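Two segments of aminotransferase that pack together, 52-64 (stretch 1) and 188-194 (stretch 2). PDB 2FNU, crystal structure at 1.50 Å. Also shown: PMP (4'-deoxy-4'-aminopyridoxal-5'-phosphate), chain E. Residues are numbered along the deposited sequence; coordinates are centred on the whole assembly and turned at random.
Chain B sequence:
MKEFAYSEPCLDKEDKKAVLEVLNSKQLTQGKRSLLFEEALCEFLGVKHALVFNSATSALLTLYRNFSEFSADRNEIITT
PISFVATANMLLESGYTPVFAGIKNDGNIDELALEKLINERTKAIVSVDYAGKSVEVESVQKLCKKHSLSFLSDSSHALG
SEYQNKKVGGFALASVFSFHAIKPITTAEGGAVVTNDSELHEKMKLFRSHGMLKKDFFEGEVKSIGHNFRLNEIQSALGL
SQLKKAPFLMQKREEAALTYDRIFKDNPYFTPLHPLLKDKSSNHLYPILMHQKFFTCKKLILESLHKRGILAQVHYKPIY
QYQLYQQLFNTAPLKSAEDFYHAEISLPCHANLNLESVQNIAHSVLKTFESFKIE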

# COMPACT_ATOMS: atom_id res chain seq x y z
N VAL B 52 4.13 -8.35 -7.29
CA VAL B 52 2.87 -7.63 -7.13
C VAL B 52 2.89 -6.77 -5.87
O VAL B 52 3.57 -7.10 -4.88
CB VAL B 52 1.63 -8.56 -7.17
CG1 VAL B 52 1.51 -9.23 -8.54
CG2 VAL B 52 1.74 -9.64 -6.10
N PHE B 53 2.16 -5.65 -5.93
CA PHE B 53 2.21 -4.57 -4.92
C PHE B 53 0.80 -4.13 -4.60
O PHE B 53 -0.13 -4.45 -5.36
CB PHE B 53 2.95 -3.35 -5.49
CG PHE B 53 4.43 -3.55 -5.66
CD1 PHE B 53 5.32 -3.10 -4.71
CD2 PHE B 53 4.92 -4.20 -6.79
CE1 PHE B 53 6.69 -3.29 -4.87
CE2 PHE B 53 6.28 -4.40 -6.95
CZ PHE B 53 7.17 -3.95 -6.00
N ASN B 54 0.63 -3.34 -3.53
CA ASN B 54 -0.71 -2.90 -3.14
C ASN B 54 -1.34 -1.94 -4.15
O ASN B 54 -2.55 -1.75 -4.17
CB ASN B 54 -0.69 -2.25 -1.75
CG ASN B 54 -0.07 -0.88 -1.76
OD1 ASN B 54 -0.79 0.16 -1.79
ND2 ASN B 54 1.23 -0.84 -1.78
N SER B 55 -0.50 -1.27 -4.94
CA SER B 55 -0.97 -0.34 -5.97
C SER B 55 0.14 -0.17 -7.02
O SER B 55 1.32 -0.45 -6.72
CB SER B 55 -1.30 1.03 -5.39
OG SER B 55 -0.12 1.67 -4.91
N ALA B 56 -0.20 0.33 -8.22
CA ALA B 56 0.86 0.64 -9.18
C ALA B 56 1.72 1.82 -8.72
O ALA B 56 2.88 1.93 -9.13
CB ALA B 56 0.32 0.89 -10.59
N THR B 57 1.15 2.72 -7.91
CA THR B 57 1.93 3.86 -7.41
C THR B 57 3.05 3.34 -6.48
O THR B 57 4.19 3.83 -6.55
CB THR B 57 1.03 4.86 -6.70
OG1 THR B 57 0.01 5.26 -7.61
CG2 THR B 57 1.80 6.10 -6.30
N SER B 58 2.75 2.33 -5.67
CA SER B 58 3.78 1.67 -4.86
C SER B 58 4.83 0.98 -5.72
O SER B 58 6.04 1.04 -5.42
CB SER B 58 3.16 0.67 -3.87
OG SER B 58 2.38 1.35 -2.90
N ALA B 59 4.36 0.31 -6.78
CA ALA B 59 5.24 -0.31 -7.75
C ALA B 59 6.17 0.73 -8.40
O ALA B 59 7.39 0.49 -8.52
CB ALA B 59 4.42 -1.03 -8.80
N LEU B 60 5.62 1.88 -8.79
CA LEU B 60 6.43 2.92 -9.43
C LEU B 60 7.50 3.44 -8.47
O LEU B 60 8.66 3.59 -8.86
CB LEU B 60 5.54 4.09 -9.91
CG LEU B 60 4.73 3.88 -11.18
CD1 LEU B 60 3.65 4.94 -11.32
CD2 LEU B 60 5.62 3.88 -12.41
N LEU B 61 7.12 3.70 -7.22
CA LEU B 61 8.10 4.19 -6.25
C LEU B 61 9.21 3.15 -6.08
O LEU B 61 10.40 3.47 -6.06
CB LEU B 61 7.47 4.44 -4.89
CG LEU B 61 8.46 4.84 -3.78
CD1 LEU B 61 9.03 6.24 -4.08
CD2 LEU B 61 7.79 4.82 -2.41
N THR B 62 8.81 1.89 -5.95
CA THR B 62 9.79 0.82 -5.75
C THR B 62 10.75 0.71 -6.94
O THR B 62 11.96 0.56 -6.76
CB THR B 62 9.06 -0.51 -5.52
OG1 THR B 62 8.26 -0.37 -4.34
CG2 THR B 62 10.05 -1.67 -5.31
N LEU B 63 10.21 0.81 -8.15
CA LEU B 63 11.04 0.80 -9.35
C LEU B 63 11.98 2.02 -9.39
O LEU B 63 13.19 1.87 -9.61
CB LEU B 63 10.17 0.76 -10.61
CG LEU B 63 10.96 0.87 -11.93
CD1 LEU B 63 12.05 -0.22 -12.06
CD2 LEU B 63 9.94 0.77 -13.08
N TYR B 64 11.43 3.22 -9.18
CA TYR B 64 12.24 4.42 -9.31
C TYR B 64 13.36 4.47 -8.27
O TYR B 64 14.44 5.00 -8.56
CB TYR B 64 11.37 5.67 -9.14
CG TYR B 64 10.35 5.95 -10.24
CD1 TYR B 64 9.30 6.82 -10.01
CD2 TYR B 64 10.45 5.35 -11.52
CE1 TYR B 64 8.38 7.15 -11.00
CE2 TYR B 64 9.53 5.65 -12.52
CZ TYR B 64 8.49 6.57 -12.25
OH TYR B 64 7.56 6.90 -13.22
N ALA B 188 -8.90 -4.97 -7.06
CA ALA B 188 -9.49 -3.83 -6.32
C ALA B 188 -8.52 -2.65 -6.22
O ALA B 188 -8.82 -1.56 -6.69
CB ALA B 188 -10.03 -4.25 -4.93
N GLU B 189 -7.39 -2.87 -5.55
CA GLU B 189 -6.20 -2.02 -5.70
C GLU B 189 -5.07 -3.00 -5.92
O GLU B 189 -5.04 -4.08 -5.33
CB GLU B 189 -5.90 -1.19 -4.45
CG GLU B 189 -6.97 -0.15 -4.08
CD GLU B 189 -6.80 1.19 -4.80
OE1 GLU B 189 -5.90 1.33 -5.68
OE2 GLU B 189 -7.63 2.09 -4.51
N GLY B 190 -4.14 -2.64 -6.77
CA GLY B 190 -2.95 -3.46 -6.94
C GLY B 190 -2.07 -2.97 -8.05
O GLY B 190 -2.48 -2.15 -8.88
N GLY B 191 -0.84 -3.49 -8.09
CA GLY B 191 0.03 -3.21 -9.24
C GLY B 191 1.10 -4.25 -9.33
O GLY B 191 1.18 -5.17 -8.51
N ALA B 192 1.96 -4.10 -10.34
CA ALA B 192 3.06 -5.06 -10.51
C ALA B 192 4.23 -4.34 -11.12
O ALA B 192 4.04 -3.40 -11.90
CB ALA B 192 2.67 -6.21 -11.42
N VAL B 193 5.45 -4.79 -10.79
CA VAL B 193 6.63 -4.45 -11.59
C VAL B 193 7.09 -5.76 -12.19
O VAL B 193 7.23 -6.76 -11.47
CB VAL B 193 7.80 -3.85 -10.80
CG1 VAL B 193 8.93 -3.43 -11.80
CG2 VAL B 193 7.38 -2.66 -9.95
N VAL B 194 7.28 -5.77 -13.50
CA VAL B 194 7.89 -6.93 -14.17
C VAL B 194 9.22 -6.52 -14.78
O VAL B 194 9.44 -5.34 -15.13
CB VAL B 194 6.97 -7.59 -15.23
CG1 VAL B 194 5.63 -7.98 -14.57
CG2 VAL B 194 6.75 -6.66 -16.42
N1 PMP E . 0.09 5.36 -13.94
C2 PMP E . -0.99 5.52 -14.76
C2A PMP E . -0.75 5.76 -16.23
C3 PMP E . -2.28 5.44 -14.22
O3 PMP E . -3.38 5.56 -15.03
C4 PMP E . -2.47 5.22 -12.84
C4A PMP E . -3.85 5.21 -12.21
N4A PMP E . -4.76 6.11 -12.87
C5 PMP E . -1.34 5.00 -12.03
C6 PMP E . -0.08 5.02 -12.62
C5A PMP E . -1.46 4.71 -10.55
O4P PMP E . -1.90 3.37 -10.42
P PMP E . -2.63 2.89 -9.06
O1P PMP E . -4.02 3.47 -9.10
O2P PMP E . -2.68 1.40 -9.16
O3P PMP E . -1.82 3.35 -7.87

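Residues 52-53 end a strand that pairs antiparallel with strand 191-194, and the chain then turns into helix 56-64, whose axis runs at 31° to that same strand and comes within 6.6 Å of it. Phe53 and Gly191 form the hydrogen-bonded pair: Phe53 N donates to Gly191 O (2.8 Å) and Gly191 N donates to Phe53 O (3.0 Å). Val52 and Ala192 form the neighbouring non-hydrogen-bonded pair, and Val52 CA also lies 3.3 Å from Gly191 O in a CA-H...O contact. Gly191 packs against the start of the helix, at Ser55 and Ala56; a CB on Gly191 would lie 2.5 Å from Ala56 CA and 2.7 Å from Ser55 C, so the close approach depends on a bare CA. Ser55 caps the helix, its OG accepting from Ser58 N (3.0 Å). Two amides at the start of the helix bind the PMP phosphate: Ala56 N donates to O2P (2.9 Å) and Thr57 N to O3P (3.0 Å), joined by Thr57 OG1 to O3P (2.7 Å).

Side-chain packing centres on Val193, whose CG2 meets Phe53 CE2 and Ala59 CB, both at 3.6 Å, with Leu63 CB farther off at 4.5 Å. Ala59 points its CB toward the strand, and its backbone O also lies 3.5 Å from Val193 CG2. Val52 CG1 lies 4.3 Å from Ala192 CB, a loose apolar approach on the other face of the sheet from Phe53.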